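Local coordinates for nitrogenase molybdenum-iron protein alpha chain (Clostridium pasteurianum, PDB 4WES) that forms, with the beta chain, the molybdenum-iron component of nitrogenase, which reduces dinitrogen to ammonium at a molybdenum-iron-sulfur cofactor, at residues T49-A54 with G366-H371; K19-H24 with I439-M444; Q261-I266 with R372-G377. One frame throughout, in Å; residues are numbered along the deposited sequence. Where two conformers were deposited one is given.

Contact 1. Residues T49-A54 with G366-H371. With CLF (Fe(8)-S(7) cluster), chain H; ICS (iron-sulfur-molybdenum cluster with interstitial carbon), chain F.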
# COMPACT_ATOMS: atom_id res chain seq x y z
N THR A 49 33.04 -11.42 14.04
CA THR A 49 33.24 -10.11 14.62
C THR A 49 32.14 -9.15 14.14
O THR A 49 31.53 -9.36 13.10
CB THR A 49 34.63 -9.54 14.18
OG1 THR A 49 34.87 -8.30 14.85
CG2 THR A 49 34.76 -9.36 12.68
N ALA A 50 31.97 -8.06 14.87
CA ALA A 50 31.13 -6.96 14.40
C ALA A 50 31.93 -5.85 13.70
O ALA A 50 31.35 -4.97 13.11
CB ALA A 50 30.35 -6.37 15.55
N ARG A 51 33.25 -5.95 13.77
CA ARG A 51 34.14 -4.88 13.25
C ARG A 51 34.03 -4.62 11.78
O ARG A 51 33.75 -5.50 10.97
CB ARG A 51 35.60 -5.25 13.53
CG ARG A 51 36.01 -5.11 14.98
CD ARG A 51 37.39 -5.65 15.18
NE ARG A 51 37.99 -5.20 16.41
CZ ARG A 51 39.24 -5.38 16.75
NH1 ARG A 51 40.04 -6.13 16.01
NH2 ARG A 51 39.72 -4.82 17.85
N GLY A 52 34.32 -3.35 11.44
CA GLY A 52 34.53 -2.93 10.06
C GLY A 52 35.96 -2.58 9.79
O GLY A 52 36.87 -3.05 10.45
N CYS A 53 36.15 -1.72 8.78
CA CYS A 53 37.46 -1.46 8.22
C CYS A 53 37.88 -0.00 8.36
O CYS A 53 37.11 0.89 8.76
CB CYS A 53 37.51 -1.85 6.75
SG CYS A 53 36.46 -0.79 5.72
N ALA A 54 39.13 0.28 7.99
CA ALA A 54 39.66 1.65 8.10
C ALA A 54 38.96 2.64 7.17
O ALA A 54 38.84 3.80 7.51
CB ALA A 54 41.15 1.65 7.82
N GLY A 366 31.18 -3.60 26.32
CA GLY A 366 32.38 -3.79 25.52
C GLY A 366 32.35 -2.87 24.33
O GLY A 366 31.33 -2.25 24.01
N PHE A 367 33.48 -2.82 23.64
CA PHE A 367 33.64 -2.09 22.42
C PHE A 367 34.17 -2.96 21.32
O PHE A 367 34.98 -3.87 21.57
CB PHE A 367 34.63 -0.95 22.62
CG PHE A 367 34.20 0.15 23.54
CD1 PHE A 367 33.10 0.97 23.26
CD2 PHE A 367 34.94 0.43 24.70
CE1 PHE A 367 32.77 2.04 24.08
CE2 PHE A 367 34.61 1.52 25.50
CZ PHE A 367 33.52 2.31 25.20
N GLU A 368 33.78 -2.66 20.08
CA GLU A 368 34.38 -3.30 18.91
C GLU A 368 35.86 -2.99 18.81
O GLU A 368 36.65 -3.90 18.50
CB GLU A 368 33.70 -2.85 17.62
CG GLU A 368 32.25 -3.24 17.41
CD GLU A 368 31.68 -2.77 16.08
OE1 GLU A 368 30.41 -2.78 15.97
OE2 GLU A 368 32.44 -2.42 15.16
N PHE A 369 36.23 -1.71 18.95
CA PHE A 369 37.55 -1.29 18.46
C PHE A 369 38.22 -0.21 19.30
O PHE A 369 39.22 0.37 18.89
CB PHE A 369 37.42 -0.81 16.98
CG PHE A 369 36.37 0.25 16.79
CD1 PHE A 369 36.53 1.54 17.29
CD2 PHE A 369 35.20 -0.06 16.13
CE1 PHE A 369 35.53 2.45 17.21
CE2 PHE A 369 34.19 0.89 16.01
CZ PHE A 369 34.34 2.12 16.58
N ALA A 370 37.66 0.07 20.48
CA ALA A 370 38.28 1.03 21.37
C ALA A 370 39.66 0.55 21.80
O ALA A 370 40.00 -0.63 21.69
CB ALA A 370 37.41 1.25 22.60
N HIS A 371 40.44 1.47 22.34
CA HIS A 371 41.78 1.18 22.78
C HIS A 371 41.79 1.05 24.31
O HIS A 371 40.80 1.38 24.98
CB HIS A 371 42.78 2.24 22.31
CG HIS A 371 42.84 2.43 20.83
ND1 HIS A 371 43.79 3.24 20.25
CD2 HIS A 371 42.04 2.03 19.81
CE1 HIS A 371 43.59 3.29 18.95
NE2 HIS A 371 42.54 2.57 18.65
FE1 CLF H . 37.96 -2.94 1.61
FE2 CLF H . 35.67 -3.81 2.12
FE3 CLF H . 36.50 -1.61 3.57
FE4 CLF H . 35.89 -1.47 0.93
S1 CLF H . 36.50 -3.48 -0.20
S2A CLF H . 37.33 -3.77 3.70
S4A CLF H . 34.44 -1.93 2.63
S3A CLF H . 37.81 -0.63 1.91
FE5 CLF H . 33.67 -2.08 -1.63
FE6 CLF H . 35.42 -4.74 -3.34
FE7 CLF H . 32.85 -4.59 -2.35
FE8 CLF H . 34.59 -4.87 -0.32
S2B CLF H . 33.94 -3.01 -3.62
S3B CLF H . 34.35 -6.33 -2.04
S4B CLF H . 32.64 -3.62 -0.27
FE1 ICS F . 32.79 7.59 18.00
MO1 ICS F . 28.69 3.04 14.69
FE2 ICS F . 32.71 5.74 16.09
FE3 ICS F . 30.61 7.36 16.46
FE4 ICS F . 31.22 5.52 18.28
FE5 ICS F . 29.73 3.81 17.06
FE6 ICS F . 31.16 4.08 14.87
FE7 ICS F . 29.12 5.62 15.25
CX ICS F . 30.77 5.36 16.39
S1A ICS F . 33.52 5.42 18.18
S1B ICS F . 30.56 2.14 15.78
S2A ICS F . 32.70 7.99 15.78
S2B ICS F . 33.26 4.43 14.39
S3A ICS F . 30.11 3.87 19.28
S3B ICS F . 29.70 4.68 13.30
S4A ICS F . 30.59 7.69 18.71
S4B ICS F . 27.67 4.34 16.35
S5A ICS F . 28.79 7.80 15.25
O HOH W 1 39.55 -3.08 20.46

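Contact 2. Residues K19-H24 with I439-M444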
# COMPACT_ATOMS: atom_id res chain seq x y z
N LYS A 19 43.73 -18.61 24.45
CA LYS A 19 44.83 -17.86 25.00
C LYS A 19 44.78 -16.40 24.59
O LYS A 19 44.97 -15.52 25.42
CB LYS A 19 46.16 -18.49 24.56
CG LYS A 19 47.42 -17.88 25.12
CD LYS A 19 48.67 -18.63 24.65
CE LYS A 19 49.96 -17.86 24.93
NZ LYS A 19 51.19 -18.67 24.67
N THR A 20 44.51 -16.13 23.31
CA THR A 20 44.52 -14.75 22.86
C THR A 20 43.24 -14.02 23.29
O THR A 20 43.30 -12.85 23.65
CB THR A 20 44.87 -14.61 21.36
OG1 THR A 20 45.16 -13.24 21.05
CG2 THR A 20 43.77 -15.12 20.47
N ARG A 21 42.11 -14.70 23.32
CA ARG A 21 40.86 -14.05 23.73
C ARG A 21 40.78 -13.76 25.22
O ARG A 21 40.11 -12.79 25.61
CB ARG A 21 39.64 -14.86 23.29
CG ARG A 21 39.35 -14.88 21.80
CD ARG A 21 38.92 -13.51 21.27
NE ARG A 21 37.64 -13.08 21.87
CZ ARG A 21 37.31 -11.81 22.08
NH1 ARG A 21 36.16 -11.54 22.64
NH2 ARG A 21 38.16 -10.83 21.79
N SER A 22 41.45 -14.54 26.05
CA SER A 22 41.35 -14.38 27.48
C SER A 22 41.65 -12.96 27.91
O SER A 22 40.98 -12.42 28.77
CB SER A 22 42.32 -15.32 28.19
OG SER A 22 42.21 -15.23 29.60
N GLY A 23 42.66 -12.34 27.30
CA GLY A 23 43.02 -11.00 27.71
C GLY A 23 42.01 -9.92 27.36
O GLY A 23 42.06 -8.82 27.91
N HIS A 24 41.09 -10.22 26.44
CA HIS A 24 40.06 -9.28 25.98
C HIS A 24 38.81 -9.28 26.87
O HIS A 24 37.87 -8.54 26.59
CB HIS A 24 39.68 -9.61 24.55
CG HIS A 24 40.78 -9.41 23.58
ND1 HIS A 24 40.88 -8.30 22.74
CD2 HIS A 24 41.87 -10.16 23.31
CE1 HIS A 24 41.98 -8.39 22.02
NE2 HIS A 24 42.59 -9.52 22.34
N ILE A 439 31.35 -7.31 33.75
CA ILE A 439 32.30 -7.86 32.81
C ILE A 439 32.44 -6.97 31.59
O ILE A 439 31.47 -6.41 31.09
CB ILE A 439 31.92 -9.31 32.44
CG1 ILE A 439 33.02 -10.08 31.67
CG2 ILE A 439 30.58 -9.38 31.73
CD1 ILE A 439 32.77 -11.56 31.65
N LEU A 440 33.69 -6.89 31.11
CA LEU A 440 34.01 -6.18 29.90
C LEU A 440 34.49 -7.18 28.86
O LEU A 440 35.29 -8.06 29.17
CB LEU A 440 35.11 -5.15 30.18
CG LEU A 440 34.62 -4.00 31.07
CD1 LEU A 440 34.82 -4.27 32.54
CD2 LEU A 440 35.15 -2.64 30.66
N ILE A 441 33.99 -7.01 27.62
CA ILE A 441 34.36 -7.91 26.53
C ILE A 441 34.75 -7.07 25.30
O ILE A 441 33.91 -6.45 24.64
CB ILE A 441 33.22 -8.87 26.13
CG1 ILE A 441 32.70 -9.66 27.35
CG2 ILE A 441 33.73 -9.79 25.04
CD1 ILE A 441 31.46 -10.48 27.04
N ASP A 442 36.03 -7.08 24.97
CA ASP A 442 36.55 -6.39 23.80
C ASP A 442 36.40 -7.27 22.57
O ASP A 442 36.71 -8.46 22.59
CB ASP A 442 38.02 -6.01 24.02
CG ASP A 442 38.64 -5.34 22.84
OD1 ASP A 442 38.24 -4.18 22.58
OD2 ASP A 442 39.48 -5.97 22.17
N ASP A 443 35.94 -6.66 21.47
CA ASP A 443 35.70 -7.39 20.22
C ASP A 443 34.83 -8.62 20.49
O ASP A 443 35.11 -9.74 20.05
CB ASP A 443 37.02 -7.75 19.52
CG ASP A 443 36.87 -8.12 18.03
OD1 ASP A 443 35.78 -8.01 17.43
OD2 ASP A 443 37.92 -8.59 17.47
N MET A 444 33.74 -8.42 21.20
CA MET A 444 32.77 -9.49 21.49
C MET A 444 32.28 -10.11 20.21
O MET A 444 31.80 -9.41 19.31
CB MET A 444 31.58 -8.90 22.23
CG MET A 444 30.60 -9.97 22.68
SD MET A 444 29.04 -9.31 23.33
CE MET A 444 28.29 -8.69 21.86

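Contact 3. Residues Q261-I266 with R372-G377. With ICS (iron-sulfur-molybdenum cluster with interstitial carbon), chain F.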
# COMPACT_ATOMS: atom_id res chain seq x y z
N GLN A 261 33.19 14.58 22.82
CA GLN A 261 32.10 13.63 23.04
C GLN A 261 32.59 12.19 22.77
O GLN A 261 32.66 11.41 23.69
CB GLN A 261 30.87 13.99 22.17
CG GLN A 261 29.68 13.03 22.29
CD GLN A 261 29.08 13.03 23.66
OE1 GLN A 261 28.84 14.09 24.24
NE2 GLN A 261 28.78 11.84 24.17
N CYS A 262 32.96 11.91 21.53
CA CYS A 262 33.59 10.64 21.21
C CYS A 262 35.10 10.75 21.39
O CYS A 262 35.79 11.35 20.53
CB CYS A 262 33.29 10.19 19.78
SG CYS A 262 34.18 8.68 19.44
N HIS A 263 35.63 10.22 22.49
CA HIS A 263 37.06 10.27 22.69
C HIS A 263 37.83 9.54 21.60
O HIS A 263 38.83 10.04 21.07
CB HIS A 263 37.43 9.72 24.07
CG HIS A 263 38.90 9.62 24.30
ND1 HIS A 263 39.60 8.44 24.14
CD2 HIS A 263 39.82 10.55 24.66
CE1 HIS A 263 40.88 8.67 24.40
NE2 HIS A 263 41.05 9.95 24.71
N ARG A 264 37.42 8.31 21.29
CA ARG A 264 38.21 7.47 20.42
C ARG A 264 38.46 8.12 19.06
O ARG A 264 39.58 8.08 18.54
CB ARG A 264 37.50 6.10 20.25
CG ARG A 264 38.21 5.10 19.37
CD ARG A 264 39.52 4.57 19.90
NE ARG A 264 40.67 5.44 19.64
CZ ARG A 264 41.58 5.83 20.50
NH1 ARG A 264 41.47 5.61 21.80
NH2 ARG A 264 42.61 6.53 20.05
N SER A 265 37.40 8.66 18.43
CA SER A 265 37.54 9.08 17.06
C SER A 265 38.24 10.42 16.88
O SER A 265 38.74 10.69 15.79
CB SER A 265 36.18 9.17 16.35
OG SER A 265 35.38 10.23 16.88
N ILE A 266 38.27 11.26 17.92
CA ILE A 266 38.69 12.66 17.73
C ILE A 266 39.77 13.11 18.67
O ILE A 266 40.21 14.27 18.59
CB ILE A 266 37.46 13.63 17.83
CG1 ILE A 266 37.57 14.84 16.90
CG2 ILE A 266 37.15 13.97 19.26
CD1 ILE A 266 37.60 14.49 15.42
N ARG A 372 42.93 0.65 24.88
CA ARG A 372 42.99 0.49 26.33
C ARG A 372 42.62 1.77 27.06
O ARG A 372 42.01 1.70 28.13
CB ARG A 372 44.38 0.02 26.77
CG ARG A 372 44.62 -1.47 26.54
CD ARG A 372 45.97 -1.90 27.09
NE ARG A 372 46.04 -1.65 28.53
CZ ARG A 372 47.10 -1.16 29.14
NH1 ARG A 372 48.26 -1.03 28.51
NH2 ARG A 372 47.00 -0.84 30.41
N ASP A 373 42.97 2.94 26.51
CA ASP A 373 42.63 4.20 27.17
C ASP A 373 41.12 4.43 27.29
O ASP A 373 40.66 5.11 28.24
CB ASP A 373 43.34 5.42 26.55
CG ASP A 373 43.40 5.42 25.02
OD1 ASP A 373 43.73 4.40 24.40
OD2 ASP A 373 43.19 6.52 24.48
N ASP A 374 40.34 3.97 26.31
CA ASP A 374 38.88 4.11 26.42
C ASP A 374 38.31 3.22 27.52
O ASP A 374 37.30 3.56 28.13
CB ASP A 374 38.22 3.79 25.09
CG ASP A 374 38.76 4.68 23.98
OD1 ASP A 374 38.43 5.88 23.98
OD2 ASP A 374 39.53 4.14 23.17
N TYR A 375 38.89 2.03 27.70
CA TYR A 375 38.47 1.12 28.77
C TYR A 375 38.96 1.56 30.14
O TYR A 375 38.19 1.57 31.10
CB TYR A 375 38.96 -0.29 28.48
CG TYR A 375 38.29 -1.04 27.34
CD1 TYR A 375 37.07 -1.66 27.52
CD2 TYR A 375 38.88 -1.13 26.08
CE1 TYR A 375 36.45 -2.40 26.51
CE2 TYR A 375 38.30 -1.87 25.07
CZ TYR A 375 37.08 -2.52 25.28
OH TYR A 375 36.47 -3.24 24.31
N GLU A 376 40.25 1.86 30.24
CA GLU A 376 40.98 2.01 31.50
C GLU A 376 41.28 3.45 31.88
O GLU A 376 41.73 3.71 33.01
CB GLU A 376 42.30 1.25 31.41
CG GLU A 376 42.18 -0.25 31.13
CD GLU A 376 43.50 -0.94 30.93
OE1 GLU A 376 44.43 -0.66 31.74
OE2 GLU A 376 43.62 -1.76 29.99
N GLY A 377 41.09 4.36 30.95
CA GLY A 377 41.43 5.75 31.10
C GLY A 377 42.73 6.17 30.46
O GLY A 377 43.62 5.35 30.23
FE1 ICS F . 32.79 7.59 18.00
MO1 ICS F . 28.69 3.04 14.69
FE2 ICS F . 32.71 5.74 16.09
FE3 ICS F . 30.61 7.36 16.46
FE4 ICS F . 31.22 5.52 18.28
FE5 ICS F . 29.73 3.81 17.06
FE6 ICS F . 31.16 4.08 14.87
FE7 ICS F . 29.12 5.62 15.25
CX ICS F . 30.77 5.36 16.39
S1A ICS F . 33.52 5.42 18.18
S1B ICS F . 30.56 2.14 15.78
S2A ICS F . 32.70 7.99 15.78
S2B ICS F . 33.26 4.43 14.39
S3A ICS F . 30.11 3.87 19.28
S3B ICS F . 29.70 4.68 13.30
S4A ICS F . 30.59 7.69 18.71
S4B ICS F . 27.67 4.34 16.35
S5A ICS F . 28.79 7.80 15.25
O HOH W 2 35.89 6.64 23.27
O HOH W 3 44.30 7.62 22.26

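Contact 1. Residues T49-A54 with G366-H371
Arg51 meets the backbone of Glu368, and this carbonyl is the main polar link between a loop that carries a ligand of the [8Fe-7S] cluster and a loop that lines the molybdenum-iron cofactor. Arg51 NE donates to Glu368 O at 2.8 Å, nearly straight at 167°, and the oxygen lies almost in the guanidinium plane; Arg51 NH2 adds a weak second bond to it. The donor NE is tilted 34° from the plane of the carbonyl. With CG beside the backbone N (chi1 -74°), the Arg51 side chain then runs extended to NE, and the side chains of Arg51 and Glu368 run antiparallel past one another. Arg51 NH2 also holds weakly to a water that lies within hydrogen-bonding distance of Ala370 O.

The carboxylate of Glu368 turns to the other loop without bonding it: OE1 packs on Ala50 CB at 3.6 Å, while OE2 takes its hydrogen bond from Gln182, a residue of the homocitrate pocket. Each loop then reaches a cluster. Cys53 SG binds an iron, FE3 of the [8Fe-7S] cluster, at 2.3 Å, a cluster whose ligation is shared with the beta chain. Phe369 brings ring atom CZ to 3.4 Å from sulfide S2B of the molybdenum-iron cofactor.

Behind the first shell, Thr49 OG1 accepts from Arg51 N at 3.1 Å, an ST turn that shapes the backbone leading into Arg51. Arg51 NH1 is held by Thr41 O and Thr43 OG1, and Gly52 O accepts from Gln46 of the beta chain.

The buried contact thus joins the approach to helix 54-63, which Cys53 N-caps, to the end of strand 361-367, just before helix 372-376, with helix 182-196 packed alongside Phe369.

Contact 2. Residues K19-H24 with I439-M444
His24 and Asp442 form a His-carboxylate hydrogen bond where the turn after helix 15-22 meets the end of strand 439-441, in the mixed sheet of the chain. His24 ND1 donates to Asp442 OD2 at 2.8 Å, using the anti lone pair of that oxygen. Ring and carboxylate are nearly coplanar, 16° apart, and OD2 lies in the ring plane. Asp442 CG stands anti to its backbone N (chi1 178°), and the other carboxylate oxygen, OD1, is bonded to Tyr375 OH, which leaves each carboxylate oxygen with a partner.

The same pair is joined through its backbone: Asp442 N donates to His24 O at 2.9 Å in an almost linear bond of 178°. Arg21 closes the contact from the helix. Its folded chain ends with the guanidinium meeting Asp442 O end-on, NH1 at 3.1 Å and NH2 at 2.9 Å, the two nitrogens arriving from opposite faces of the carbonyl plane. Asp443 O lies over one guanidinium face, and NH1 also makes a salt bridge to Asp448, which would balance some of the buried charge.

A polar, structural contact away from the clusters, it joins the end of helix 15-22 to strand 439-441, next to where strand 25-27 begins, antiparallel to strand 439-441; helices 5-10 and 446-456 cover the side chain of Ile441.

Contact 3. Residues Q261-I266 with R372-G377
His263 and Arg264, side by side in the first turn of helix 263-277, turn their polar edges to Asp373 and Asp374, consecutive residues of helix 372-376. The Asp374 carboxylate divides its oxygens between them. His263 ND1 donates to OD1 of Asp374 at 2.8 Å, with the ring plane turned 67° from the carboxylate; the oxygen lies near the ring plane, while ND1 meets it on the syn side, 33° out of the carboxylate plane. Arg264 NH1 makes a salt bridge to Asp374 OD2 at 2.8 Å, again on the syn side, with the guanidinium steeply turned against the carboxylate at 82°.

Asp373 stands across the same two residues at about a right angle. Its OD2 lies at the edge of both flat groups, 3.2 Å from CE1 of His263 and 3.3 Å from NH1 of Arg264, the latter a weak bond within the salt-bridge network. Arg264 leaves its backbone with CG anti to N, the chain folds at CD and NE, and NH1 ends beside the acids. One water joins Arg264 N to Asp374 OD1, another Arg264 NH2 to Asp373 OD2.

On the cluster side, Cys262 N-caps helix 263-277: SG accepts from Ser265 N at 3.4 Å and binds iron FE1 of the molybdenum-iron cofactor at 2.3 Å. Asp374 OD2 also accepts from His371 N, at the N-cap of helix 372-376, and His263 NE2 is bonded to Arg378.

Asp374 is thus met by a histidine N-H, a guanidinium, a backbone N-H and water, Asp373 by the same guanidinium, weakly, and water, a balance that probably lowers the cost of burying their charge. This polar, directional network is consistent with holding the start of helix 263-277, next to the cysteine ligand, in place.

How the contacts relate
All three contacts are buried, but contacts 1 and 3 lie nearer the middle of the chain and touch the molybdenum-iron cofactor, whereas contact 2 lies farther out and touches no cluster. Contacts 1 and 2 share the mixed sheet, where strands 361-367 and 439-441 are neighbours; Phe367 O is probably bonded to Asp443 N, and Thr49 OG1 to Asp443 OD1. Tyr375 of contact 3 reaches both others, its OH probably hydrogen-bonded to Phe367 N and to Asp442 OD1. Arginine serves each differently: on backbone carbonyls in contacts 1 and 2, on carboxylates in contact 3. Only contact 1 also meets the beta chain.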